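Local coordinates for protein Vlm2 (PDB 6ECB) that helps assemble the depsipeptide valinomycin within a nonribosomal peptide synthetase, this chain being its thioesterase domain, which probably cyclises and releases the product, at residues A[41-46]-A[52-57]; A[109-114]-A[271-276]; A[116-121]-A[132-137]; A[239-244]-A[251-256]. One frame throughout, in Å; residues are numbered along the deposited sequence.

Contact 1: A[41-46]-A[52-57]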
loop_
_atom_site.group_PDB
_atom_site.type_symbol
_atom_site.label_atom_id
_atom_site.label_comp_id
_atom_site.label_asym_id
_atom_site.label_seq_id
_atom_site.Cartn_x
_atom_site.Cartn_y
_atom_site.Cartn_z
ATOM N N ILE A 41 -4.461 7.557 -9.715
ATOM C CA ILE A 41 -3.892 6.353 -9.124
ATOM C C ILE A 41 -4.872 5.831 -8.090
ATOM O O ILE A 41 -5.404 6.608 -7.276
ATOM C CB ILE A 41 -2.535 6.550 -8.400
ATOM C CG1 ILE A 41 -1.521 7.287 -9.251
ATOM C CG2 ILE A 41 -2.005 5.172 -7.960
ATOM C CD1 ILE A 41 -0.286 7.745 -8.392
ATOM N N VAL A 42 -5.078 4.516 -8.108
ATOM C CA VAL A 42 -5.774 3.796 -7.046
ATOM C C VAL A 42 -4.745 2.903 -6.376
ATOM O O VAL A 42 -4.207 1.974 -7.003
ATOM C CB VAL A 42 -6.940 2.944 -7.571
ATOM C CG1 VAL A 42 -7.581 2.214 -6.406
ATOM C CG2 VAL A 42 -7.968 3.808 -8.309
ATOM N N PHE A 43 -4.497 3.167 -5.096
ATOM C CA PHE A 43 -3.587 2.365 -4.293
ATOM C C PHE A 43 -4.315 1.258 -3.545
ATOM O O PHE A 43 -5.305 1.507 -2.866
ATOM C CB PHE A 43 -2.862 3.243 -3.280
ATOM C CG PHE A 43 -1.804 4.143 -3.883
ATOM C CD1 PHE A 43 -0.619 3.605 -4.338
ATOM C CD2 PHE A 43 -1.995 5.507 -3.970
ATOM C CE1 PHE A 43 0.364 4.423 -4.879
ATOM C CE2 PHE A 43 -1.012 6.327 -4.496
ATOM C CZ PHE A 43 0.165 5.778 -4.929
ATOM N N ALA A 44 -3.776 0.067 -3.615
ATOM C CA ALA A 44 -4.207 -1.084 -2.846
ATOM C C ALA A 44 -3.464 -1.111 -1.518
ATOM O O ALA A 44 -2.270 -0.790 -1.465
ATOM C CB ALA A 44 -3.950 -2.381 -3.611
ATOM N N PRO A 45 -4.122 -1.502 -0.430
ATOM C CA PRO A 45 -3.503 -1.375 0.889
ATOM C C PRO A 45 -2.532 -2.505 1.194
ATOM O O PRO A 45 -2.738 -3.653 0.783
ATOM C CB PRO A 45 -4.711 -1.429 1.843
ATOM C CG PRO A 45 -5.679 -2.321 1.146
ATOM C CD PRO A 45 -5.522 -1.972 -0.339
ATOM N N PRO A 46 -1.502 -2.229 2.005
ATOM C CA PRO A 46 -0.621 -3.283 2.494
ATOM C C PRO A 46 -1.285 -4.046 3.635
ATOM O O PRO A 46 -2.469 -3.820 3.920
ATOM C CB PRO A 46 0.598 -2.509 2.982
ATOM C CG PRO A 46 -0.003 -1.317 3.557
ATOM C CD PRO A 46 -1.150 -0.935 2.626
ATOM N N LEU A 52 -3.713 4.699 5.037
ATOM C CA LEU A 52 -3.081 5.842 5.680
ATOM C C LEU A 52 -1.597 5.963 5.359
ATOM O O LEU A 52 -1.084 7.091 5.329
ATOM C CB LEU A 52 -3.337 5.771 7.169
ATOM C CG LEU A 52 -2.512 4.894 8.068
ATOM C CD1 LEU A 52 -1.224 5.601 8.483
ATOM C CD2 LEU A 52 -3.403 4.622 9.290
ATOM N N GLY A 53 -0.918 4.860 5.038
ATOM C CA GLY A 53 0.487 4.889 4.665
ATOM C C GLY A 53 0.783 5.590 3.353
ATOM O O GLY A 53 1.953 5.880 3.084
ATOM N N TYR A 54 -0.243 5.865 2.544
ATOM C CA TYR A 54 -0.080 6.572 1.275
ATOM C C TYR A 54 -0.403 8.057 1.356
ATOM O O TYR A 54 -0.266 8.764 0.346
ATOM C CB TYR A 54 -0.972 5.952 0.212
ATOM C CG TYR A 54 -0.712 4.492 -0.054
ATOM C CD1 TYR A 54 0.465 4.065 -0.657
ATOM C CD2 TYR A 54 -1.666 3.546 0.259
ATOM C CE1 TYR A 54 0.687 2.728 -0.940
ATOM C CE2 TYR A 54 -1.446 2.192 -0.012
ATOM C CZ TYR A 54 -0.264 1.801 -0.598
ATOM O OH TYR A 54 -0.022 0.467 -0.903
ATOM N N ILE A 55 -0.844 8.554 2.516
ATOM C CA ILE A 55 -1.325 9.929 2.583
ATOM C C ILE A 55 -0.202 10.903 2.283
ATOM O O ILE A 55 -0.390 11.876 1.545
ATOM C CB ILE A 55 -1.980 10.213 3.946
ATOM C CG1 ILE A 55 -3.331 9.492 4.007
ATOM C CG2 ILE A 55 -2.153 11.711 4.164
ATOM C CD1 ILE A 55 -3.881 9.404 5.426
ATOM N N GLU A 56 0.978 10.678 2.861
ATOM C CA GLU A 56 2.068 11.621 2.636
ATOM C C GLU A 56 2.494 11.624 1.174
ATOM O O GLU A 56 2.721 12.698 0.595
ATOM C CB GLU A 56 3.258 11.298 3.535
ATOM C CG GLU A 56 3.105 11.733 4.968
ATOM C CD GLU A 56 2.710 13.226 5.125
ATOM O OE1 GLU A 56 3.382 14.116 4.548
ATOM O OE2 GLU A 56 1.700 13.489 5.820
ATOM N N LEU A 57 2.571 10.447 0.551
ATOM C CA LEU A 57 2.903 10.373 -0.862
ATOM C C LEU A 57 1.879 11.139 -1.677
ATOM O O LEU A 57 2.227 11.971 -2.524
ATOM C CB LEU A 57 2.973 8.909 -1.313
ATOM C CG LEU A 57 3.227 8.699 -2.799
ATOM C CD1 LEU A 57 4.546 9.293 -3.264
ATOM C CD2 LEU A 57 3.161 7.206 -3.145
#
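Two aromatic side chains, F43 from strand 40-44 and Y54 from the turn leading into helix 55-60, lie face against face at the centre of this buried contact. Their rings form an offset stack with centroids 4.5 Å apart and planes inclined by only 13°. The displacement slides F43 along its partner, so that F43 CD1 rests 3.7 Å from Y54 CE1 while F43 CB comes over the same tyrosine ring in a CH-pi contact, 3.8 Å from its centroid. In both residues CG stands anti to the carbonyl carbon (chi1 -73° in F43 and -59° in Y54), which sends each ring out across the gap between strand and turn. On its opposite face the F43 ring is covered by I41 CG2, so the phenylalanine is held between an aliphatic and an aromatic layer.

Aliphatic contacts add a little. L57 CD2 approaches F43 CZ at 3.8 Å, and P46 CD lies 4.1 Å from Y54 CE2.

The polar element is one hydrogen bond, given by Y54 OH to A44 O at 2.6 Å, with the hydroxyl almost in line with the carbonyl. Y54 OH in turn accepts from the backbone N of H110, on the neighbouring strand. The ring supplies the stack and the hydroxyl the bonds to both backbones, which is why a tyrosine suits this place. The chemistry therefore implies a polar group buried with both its donor and acceptor roles used, fixing the turn of the beta-alpha-beta unit against two adjacent strands beside the probable nucleophile elbow.

Contact 2: A[109-114]-A[271-276]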
loop_
_atom_site.group_PDB
_atom_site.type_symbol
_atom_site.label_atom_id
_atom_site.label_comp_id
_atom_site.label_asym_id
_atom_site.label_seq_id
_atom_site.Cartn_x
_atom_site.Cartn_y
_atom_site.Cartn_z
ATOM N N GLY A 109 0.711 0.024 -5.511
ATOM C CA GLY A 109 0.784 -0.521 -4.162
ATOM C C GLY A 109 2.180 -0.695 -3.620
ATOM O O GLY A 109 3.130 -0.925 -4.375
ATOM N N HIS A 110 2.295 -0.602 -2.297
ATOM C CA HIS A 110 3.528 -0.815 -1.560
ATOM C C HIS A 110 3.402 -2.098 -0.752
ATOM O O HIS A 110 2.339 -2.391 -0.211
ATOM C CB HIS A 110 3.765 0.375 -0.621
ATOM C CG HIS A 110 5.009 0.299 0.209
ATOM N ND1 HIS A 110 4.979 -0.059 1.542
ATOM C CD2 HIS A 110 6.301 0.595 -0.072
ATOM C CE1 HIS A 110 6.202 0.001 2.044
ATOM N NE2 HIS A 110 7.022 0.409 1.092
ATOM N N SER A 111 4.501 -2.829 -0.635
ATOM C CA SER A 111 4.561 -4.052 0.166
ATOM C C SER A 111 3.467 -5.006 -0.322
ATOM O O SER A 111 3.300 -5.188 -1.544
ATOM C CB SER A 111 4.485 -3.636 1.638
ATOM O OG SER A 111 4.780 -4.733 2.470
ATOM N N LEU A 112 2.699 -5.643 0.569
ATOM C CA LEU A 112 1.618 -6.523 0.118
ATOM C C LEU A 112 0.636 -5.803 -0.796
ATOM O O LEU A 112 -0.005 -6.441 -1.646
ATOM C CB LEU A 112 0.878 -7.093 1.340
ATOM C CG LEU A 112 -0.320 -7.993 1.032
ATOM C CD1 LEU A 112 0.074 -9.290 0.369
ATOM C CD2 LEU A 112 -1.067 -8.264 2.367
ATOM N N GLY A 113 0.496 -4.480 -0.638
ATOM C CA GLY A 113 -0.341 -3.720 -1.539
ATOM C C GLY A 113 0.109 -3.837 -2.983
ATOM O O GLY A 113 -0.717 -3.756 -3.895
ATOM N N GLY A 114 1.408 -4.045 -3.209
ATOM C CA GLY A 114 1.881 -4.263 -4.582
ATOM C C GLY A 114 1.382 -5.564 -5.177
ATOM O O GLY A 114 0.964 -5.616 -6.342
ATOM N N GLY A 271 15.764 6.363 0.253
ATOM C CA GLY A 271 15.173 5.810 1.449
ATOM C C GLY A 271 15.384 4.313 1.538
ATOM O O GLY A 271 16.146 3.706 0.774
ATOM N N ASP A 272 14.685 3.714 2.491
ATOM C CA ASP A 272 14.567 2.260 2.505
ATOM C C ASP A 272 13.093 1.879 2.572
ATOM O O ASP A 272 12.221 2.742 2.441
ATOM C CB ASP A 272 15.375 1.651 3.650
ATOM C CG ASP A 272 14.911 2.109 5.005
ATOM O OD1 ASP A 272 13.677 2.147 5.231
ATOM O OD2 ASP A 272 15.790 2.407 5.847
ATOM N N HIS A 273 12.791 0.592 2.771
ATOM C CA HIS A 273 11.447 0.112 2.477
ATOM C C HIS A 273 10.401 0.834 3.319
ATOM O O HIS A 273 9.288 1.110 2.844
ATOM C CB HIS A 273 11.364 -1.400 2.715
ATOM C CG HIS A 273 10.063 -2.016 2.286
ATOM N ND1 HIS A 273 9.669 -2.075 0.968
ATOM C CD2 HIS A 273 9.075 -2.613 2.998
ATOM C CE1 HIS A 273 8.491 -2.669 0.884
ATOM N NE2 HIS A 273 8.112 -3.016 2.098
ATOM N N ALA A 274 10.719 1.095 4.584
ATOM C CA ALA A 274 9.798 1.791 5.480
ATOM C C ALA A 274 9.826 3.304 5.267
ATOM O O ALA A 274 8.775 3.952 5.153
ATOM C CB ALA A 274 10.153 1.461 6.928
ATOM N N THR A 275 11.013 3.885 5.176
ATOM C CA THR A 275 11.112 5.343 5.193
ATOM C C THR A 275 10.846 5.996 3.842
ATOM O O THR A 275 10.728 7.233 3.779
ATOM C CB THR A 275 12.492 5.762 5.677
ATOM O OG1 THR A 275 13.470 5.481 4.665
ATOM C CG2 THR A 275 12.853 5.050 6.959
ATOM N N MET A 276 10.745 5.217 2.760
ATOM C CA MET A 276 10.488 5.828 1.464
ATOM C C MET A 276 9.125 6.516 1.417
ATOM O O MET A 276 8.934 7.406 0.584
ATOM C CB MET A 276 10.551 4.786 0.340
ATOM C CG MET A 276 9.634 3.612 0.610
ATOM S SD MET A 276 9.337 2.620 -0.855
ATOM C CE MET A 276 8.276 3.685 -1.793
HETATM O O HOH W 1 7.234 -5.673 1.861
#
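H110 and S111 meet H273 at what is probably the active site of this alpha/beta-hydrolase: the strand-to-helix turn G109 to G113 fits a GxSxG nucleophile elbow, and S111, H273 and D138 fit a Ser-His-Asp triad. S111 has the positive phi (56°) of such a strained turn, and G109 and G113 suit it because a side chain at either would clash with nearby backbone oxygens.

The rings of H110 and H273 form an offset stack, centroids 4.3 Å apart and planes at 20°, with H110 NE2 over one face of H273. At the edge of the H110 ring, M276 SD lies 3.7 Å from H110 CD2, a sulfur-aromatic contact.

Polar contacts hold the pair. H110 NE2 donates to H273 O at 2.9 Å, a bent bond, tying the strand end to the loop through the backbone of H273. H273 ND1 is hydrogen-bonded to D138 OD2, the probable acid. Within the loop, D272 OD1 accepts from T275 N in an Asx motif, and D272 N donates back to T275 OG1.

Between the putative nucleophile and base there is no direct bond: a water lies 2.7 Å from S111 OG and accepts weakly from H273 NE2 at 2.8 Å.

Contact 3: A[116-121]-A[132-137]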
loop_
_atom_site.group_PDB
_atom_site.type_symbol
_atom_site.label_atom_id
_atom_site.label_comp_id
_atom_site.label_asym_id
_atom_site.label_seq_id
_atom_site.Cartn_x
_atom_site.Cartn_y
_atom_site.Cartn_z
ATOM N N ILE A 116 -1.336 -7.185 -4.179
ATOM C CA ILE A 116 -2.761 -7.008 -4.373
ATOM C C ILE A 116 -3.021 -6.201 -5.639
ATOM O O ILE A 116 -3.902 -6.533 -6.438
ATOM C CB ILE A 116 -3.398 -6.334 -3.141
ATOM C CG1 ILE A 116 -3.317 -7.280 -1.945
ATOM C CG2 ILE A 116 -4.862 -6.009 -3.443
ATOM C CD1 ILE A 116 -3.735 -6.625 -0.632
ATOM N N ALA A 117 -2.250 -5.133 -5.838
ATOM C CA ALA A 117 -2.418 -4.282 -7.014
ATOM C C ALA A 117 -2.184 -5.053 -8.306
ATOM O O ALA A 117 -2.915 -4.868 -9.289
ATOM C CB ALA A 117 -1.460 -3.100 -6.915
ATOM N N PHE A 118 -1.164 -5.915 -8.333
ATOM C CA PHE A 118 -0.936 -6.728 -9.532
ATOM C C PHE A 118 -2.157 -7.580 -9.847
ATOM O O PHE A 118 -2.672 -7.590 -10.979
ATOM C CB PHE A 118 0.305 -7.620 -9.343
ATOM C CG PHE A 118 0.574 -8.512 -10.540
ATOM C CD1 PHE A 118 -0.068 -9.734 -10.682
ATOM C CD2 PHE A 118 1.425 -8.086 -11.556
ATOM C CE1 PHE A 118 0.157 -10.524 -11.815
ATOM C CE2 PHE A 118 1.641 -8.867 -12.681
ATOM C CZ PHE A 118 1.009 -10.068 -12.817
ATOM N N TYR A 119 -2.667 -8.289 -8.838
ATOM C CA TYR A 119 -3.790 -9.181 -9.071
ATOM C C TYR A 119 -5.083 -8.403 -9.334
ATOM O O TYR A 119 -5.909 -8.839 -10.150
ATOM C CB TYR A 119 -3.957 -10.112 -7.881
ATOM C CG TYR A 119 -3.151 -11.387 -7.977
ATOM C CD1 TYR A 119 -1.848 -11.448 -7.525
ATOM C CD2 TYR A 119 -3.730 -12.547 -8.453
ATOM C CE1 TYR A 119 -1.120 -12.606 -7.598
ATOM C CE2 TYR A 119 -3.009 -13.723 -8.512
ATOM C CZ TYR A 119 -1.699 -13.736 -8.096
ATOM O OH TYR A 119 -0.978 -14.924 -8.149
ATOM N N LEU A 120 -5.246 -7.255 -8.671
ATOM C CA LEU A 120 -6.363 -6.342 -8.931
ATOM C C LEU A 120 -6.378 -5.924 -10.396
ATOM O O LEU A 120 -7.412 -5.999 -11.089
ATOM C CB LEU A 120 -6.195 -5.107 -8.016
ATOM C CG LEU A 120 -7.276 -4.111 -7.774
ATOM C CD1 LEU A 120 -6.779 -3.228 -6.629
ATOM C CD2 LEU A 120 -7.530 -3.371 -9.041
ATOM N N ALA A 121 -5.226 -5.495 -10.890
ATOM C CA ALA A 121 -5.120 -5.121 -12.297
ATOM C C ALA A 121 -5.481 -6.283 -13.213
ATOM O O ALA A 121 -6.173 -6.086 -14.223
ATOM C CB ALA A 121 -3.718 -4.605 -12.591
ATOM N N LYS A 132 -4.131 2.345 -16.812
ATOM C CA LYS A 132 -2.999 2.906 -17.536
ATOM C C LYS A 132 -1.712 2.130 -17.295
ATOM O O LYS A 132 -0.870 2.047 -18.192
ATOM C CB LYS A 132 -2.824 4.360 -17.114
ATOM C CG LYS A 132 -1.786 5.125 -17.904
ATOM C CD LYS A 132 -1.877 6.597 -17.547
ATOM C CE LYS A 132 -0.738 7.370 -18.136
ATOM N NZ LYS A 132 -0.859 7.379 -19.576
ATOM N N GLY A 133 -1.543 1.563 -16.110
ATOM C CA GLY A 133 -0.307 0.889 -15.751
ATOM C C GLY A 133 -0.384 0.430 -14.316
ATOM O O GLY A 133 -1.340 0.735 -13.587
ATOM N N LEU A 134 0.631 -0.325 -13.928
ATOM C CA LEU A 134 0.798 -0.794 -12.560
ATOM C C LEU A 134 2.041 -0.151 -11.968
ATOM O O LEU A 134 3.119 -0.222 -12.560
ATOM C CB LEU A 134 0.924 -2.311 -12.519
ATOM C CG LEU A 134 1.300 -2.949 -11.184
ATOM C CD1 LEU A 134 0.130 -2.835 -10.216
ATOM C CD2 LEU A 134 1.631 -4.416 -11.398
ATOM N N ILE A 135 1.880 0.480 -10.800
ATOM C CA ILE A 135 2.969 1.109 -10.070
ATOM C C ILE A 135 3.275 0.237 -8.855
ATOM O O ILE A 135 2.451 0.121 -7.934
ATOM C CB ILE A 135 2.603 2.538 -9.655
ATOM C CG1 ILE A 135 2.417 3.391 -10.908
ATOM C CG2 ILE A 135 3.630 3.120 -8.657
ATOM C CD1 ILE A 135 1.869 4.789 -10.639
ATOM N N ILE A 136 4.468 -0.353 -8.835
ATOM C CA ILE A 136 4.939 -1.162 -7.714
ATOM C C ILE A 136 5.912 -0.321 -6.895
ATOM O O ILE A 136 6.927 0.180 -7.409
ATOM C CB ILE A 136 5.608 -2.462 -8.188
ATOM C CG1 ILE A 136 4.592 -3.381 -8.882
ATOM C CG2 ILE A 136 6.317 -3.151 -7.001
ATOM C CD1 ILE A 136 3.459 -3.859 -8.000
ATOM N N LEU A 137 5.626 -0.191 -5.600
ATOM C CA LEU A 137 6.482 0.567 -4.694
ATOM C C LEU A 137 7.294 -0.417 -3.850
ATOM O O LEU A 137 6.815 -0.960 -2.848
ATOM C CB LEU A 137 5.649 1.499 -3.827
ATOM C CG LEU A 137 4.868 2.563 -4.599
ATOM C CD1 LEU A 137 4.048 3.379 -3.597
ATOM C CD2 LEU A 137 5.766 3.470 -5.419
#
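L134, on strand 134-137, reaches across to A117 and F118 on helix 112-126 and spreads its two methyls over them. The tight part is this one fork. CD1 takes the alanine, lying 3.7 Å from A117 CB and as close to A117 C, while CD2 takes the phenylalanine, 3.7 Å from F118 CD2 and 3.9 Å from F118 CA. With CG set anti to the backbone N (chi1 172°), the leucine extends off the strand and its branch point falls between two successive helix residues. F118 and L134 cross at about a right angle, and the methyl meets the ring obliquely. Residue type follows from room: the small A117 lets the helix backbone come near the strand, and F118 fills the flank with a broad apolar surface. An alanine in place of L134 would probably leave a gap between sheet and helix, with A117 CB and the F118 ring each deprived of a methyl neighbour.

Away from that fork the contact loosens. One turn along the helix, A121 CB faces the strand but stays 4.9 Å from L134 CD1, and on the next part of the strand I136 CD1 stays 5.1 Å from F118 CB. K132, before the strand, is exposed to solvent.

The pair belongs to the right-handed kind of beta-alpha-beta crossover usual in this fold, made by strand 105-110, helix 112-126 and strand 134-137. A117 also touches I107 of the first strand, F118 packs on P229, L233 and Y259, and strand 134-137 is hydrogen-bonded between strands 105-110 and 237-241.

Contact 4: A[239-244]-A[251-256]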
loop_
_atom_site.group_PDB
_atom_site.type_symbol
_atom_site.label_atom_id
_atom_site.label_comp_id
_atom_site.label_asym_id
_atom_site.label_seq_id
_atom_site.Cartn_x
_atom_site.Cartn_y
_atom_site.Cartn_z
ATOM N N VAL A 239 8.344 -0.090 -11.618
ATOM C CA VAL A 239 8.820 -0.577 -10.330
ATOM C C VAL A 239 9.744 0.492 -9.756
ATOM O O VAL A 239 10.767 0.821 -10.364
ATOM C CB VAL A 239 9.582 -1.904 -10.489
ATOM C CG1 VAL A 239 10.079 -2.435 -9.142
ATOM C CG2 VAL A 239 8.728 -2.956 -11.202
ATOM N N PHE A 240 9.400 1.031 -8.601
ATOM C CA PHE A 240 10.210 2.029 -7.914
ATOM C C PHE A 240 10.844 1.312 -6.732
ATOM O O PHE A 240 10.127 0.841 -5.845
ATOM C CB PHE A 240 9.349 3.218 -7.457
ATOM C CG PHE A 240 8.754 3.989 -8.603
ATOM C CD1 PHE A 240 7.557 3.572 -9.193
ATOM C CD2 PHE A 240 9.403 5.090 -9.125
ATOM C CE1 PHE A 240 7.040 4.248 -10.272
ATOM C CE2 PHE A 240 8.884 5.779 -10.214
ATOM C CZ PHE A 240 7.687 5.349 -10.784
ATOM N N ARG A 241 12.177 1.219 -6.728
ATOM C CA ARG A 241 12.856 0.392 -5.740
ATOM C C ARG A 241 13.912 1.186 -4.993
ATOM O O ARG A 241 14.709 1.915 -5.599
ATOM C CB ARG A 241 13.520 -0.839 -6.393
ATOM C CG ARG A 241 14.417 -0.483 -7.533
ATOM C CD ARG A 241 15.321 -1.653 -7.955
ATOM N NE ARG A 241 15.969 -1.366 -9.228
ATOM C CZ ARG A 241 16.343 -2.287 -10.111
ATOM N NH1 ARG A 241 16.170 -3.584 -9.864
ATOM N NH2 ARG A 241 16.892 -1.906 -11.245
ATOM N N THR A 242 13.937 0.981 -3.682
ATOM C CA THR A 242 14.998 1.536 -2.854
ATOM C C THR A 242 16.264 0.698 -3.038
ATOM O O THR A 242 16.237 -0.403 -3.608
ATOM C CB THR A 242 14.581 1.600 -1.381
ATOM O OG1 THR A 242 14.269 0.295 -0.865
ATOM C CG2 THR A 242 13.369 2.512 -1.204
ATOM N N LYS A 243 17.378 1.239 -2.563
ATOM C CA LYS A 243 18.697 0.686 -2.863
ATOM C C LYS A 243 19.471 0.285 -1.617
ATOM O O LYS A 243 20.694 0.177 -1.665
ATOM C CB LYS A 243 19.501 1.670 -3.706
ATOM C CG LYS A 243 18.855 2.004 -5.050
ATOM C CD LYS A 243 18.376 0.752 -5.840
ATOM C CE LYS A 243 19.520 -0.218 -6.158
ATOM N NZ LYS A 243 20.570 0.404 -7.017
ATOM N N ASN A 244 18.789 -0.007 -0.527
ATOM C CA ASN A 244 19.449 -0.447 0.693
ATOM C C ASN A 244 18.966 -1.821 1.125
ATOM O O ASN A 244 19.010 -2.158 2.309
ATOM C CB ASN A 244 19.234 0.574 1.805
ATOM C CG ASN A 244 19.828 1.899 1.461
ATOM O OD1 ASN A 244 21.021 1.999 1.206
ATOM N ND2 ASN A 244 18.987 2.926 1.396
ATOM N N ARG A 251 18.357 -8.670 -5.589
ATOM C CA ARG A 251 18.404 -9.427 -6.848
ATOM C C ARG A 251 17.050 -10.006 -7.246
ATOM O O ARG A 251 16.964 -10.657 -8.301
ATOM C CB ARG A 251 19.441 -10.547 -6.752
ATOM C CG ARG A 251 19.069 -11.658 -5.805
ATOM C CD ARG A 251 20.089 -12.803 -5.877
ATOM N NE ARG A 251 21.348 -12.344 -5.334
ATOM C CZ ARG A 251 21.918 -12.751 -4.192
ATOM N NH1 ARG A 251 23.037 -12.185 -3.802
ATOM N NH2 ARG A 251 21.413 -13.734 -3.456
ATOM N N LEU A 252 15.994 -9.790 -6.457
ATOM C CA LEU A 252 14.677 -10.330 -6.784
ATOM C C LEU A 252 13.780 -9.349 -7.511
ATOM O O LEU A 252 12.722 -9.751 -8.006
ATOM C CB LEU A 252 13.958 -10.816 -5.518
ATOM C CG LEU A 252 14.687 -11.933 -4.776
ATOM C CD1 LEU A 252 13.907 -12.288 -3.503
ATOM C CD2 LEU A 252 14.836 -13.159 -5.683
ATOM N N PHE A 253 14.170 -8.072 -7.613
ATOM C CA PHE A 253 13.269 -7.104 -8.219
ATOM C C PHE A 253 13.111 -7.340 -9.713
ATOM O O PHE A 253 12.029 -7.111 -10.253
ATOM C CB PHE A 253 13.764 -5.675 -7.966
ATOM C CG PHE A 253 13.361 -5.145 -6.618
ATOM C CD1 PHE A 253 12.137 -4.522 -6.447
ATOM C CD2 PHE A 253 14.174 -5.309 -5.519
ATOM C CE1 PHE A 253 11.749 -4.044 -5.203
ATOM C CE2 PHE A 253 13.773 -4.833 -4.267
ATOM C CZ PHE A 253 12.562 -4.216 -4.124
ATOM N N SER A 254 14.184 -7.760 -10.390
ATOM C CA SER A 254 14.131 -7.904 -11.843
ATOM C C SER A 254 13.080 -8.915 -12.276
ATOM O O SER A 254 12.624 -8.882 -13.436
ATOM C CB SER A 254 15.507 -8.301 -12.370
ATOM O OG SER A 254 15.884 -9.626 -11.985
ATOM N N ALA A 255 12.675 -9.813 -11.376
ATOM C CA ALA A 255 11.658 -10.798 -11.722
ATOM C C ALA A 255 10.307 -10.170 -12.052
ATOM O O ALA A 255 9.444 -10.875 -12.576
ATOM C CB ALA A 255 11.550 -11.830 -10.595
ATOM N N TRP A 256 10.081 -8.871 -11.779
ATOM C CA TRP A 256 8.840 -8.265 -12.278
ATOM C C TRP A 256 8.715 -8.442 -13.779
ATOM O O TRP A 256 7.597 -8.544 -14.285
ATOM C CB TRP A 256 8.705 -6.772 -11.939
ATOM C CG TRP A 256 8.191 -6.602 -10.551
ATOM C CD1 TRP A 256 8.865 -6.080 -9.485
ATOM C CD2 TRP A 256 6.898 -6.975 -10.070
ATOM N NE1 TRP A 256 8.068 -6.117 -8.356
ATOM C CE2 TRP A 256 6.858 -6.663 -8.686
ATOM C CE3 TRP A 256 5.764 -7.543 -10.666
ATOM C CZ2 TRP A 256 5.746 -6.930 -7.897
ATOM C CZ3 TRP A 256 4.669 -7.814 -9.875
ATOM C CH2 TRP A 256 4.666 -7.502 -8.512
#
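The F253 ring receives the aliphatic start of R241 over one face: R241 CB sits 4.0 Å from the ring centroid, 18° off the normal, in a CH-pi contact. V239 CG1 comes to the same ring obliquely, 4.0 Å from F253 CD1. The guanidinium of R241 meets the phenylalanine differently. The two side chains slide past each other in opposite directions, and the guanidinium edge, through NH1, lies 3.7 Å from F253 CB, its plane standing 74° to the ring. This is no cation-pi stack: it is the arginine's carbon, not its charge, that lies over the ring. An extended chain from CG to NE carries the charged end past F253, and NE forms a salt bridge with D268 of the neighbouring strand.

V239 serves a second flat group. Its CG2 approaches the W256 indole obliquely, 3.6 Å from CD1 and 3.7 Å from CG, while the indole NE1 donates to T139 O. A beta-branched valine suits the strand: CG2 lies against the indole, CG1 between it and the F253 ring. Alanine at V239 removes both methyls and would probably open a gap against W256 CD1 and F253 CD1, leaving the indole freer to shift.

No hydrogen bond joins the segments, so apolar fit does the work. Strand 237-241 runs between strands 134-137 and 264-268. V239 and R241 point from one side of it to the segment 251-256, which also touches D138 through F253 and I136 through W256, while F240 turns to the other side and packs on helix 281-293.

How the contacts relate
All four contacts lie in the thioesterase domain and reach one mixed sheet, in which strands 40-44, 105-110, 134-137 and 237-241 are successive neighbours. Along the chain, contact 1 comes first; contact 2 opens next and closes last, with contacts 3 and 4 falling between its two segments. Centres of contacts 1 and 2 lie about 10 Å apart, those of contacts 1 and 4, which never touch, about 19 Å. Contacts 2 and 3 share helix 112-126, and G109 is joined by backbone hydrogen bonds to I135 and L137. F118 meets W256 between contacts 3 and 4. Contact 2 alone joins segments far apart in sequence, bringing the probable nucleophile and histidine together; the others are local contacts.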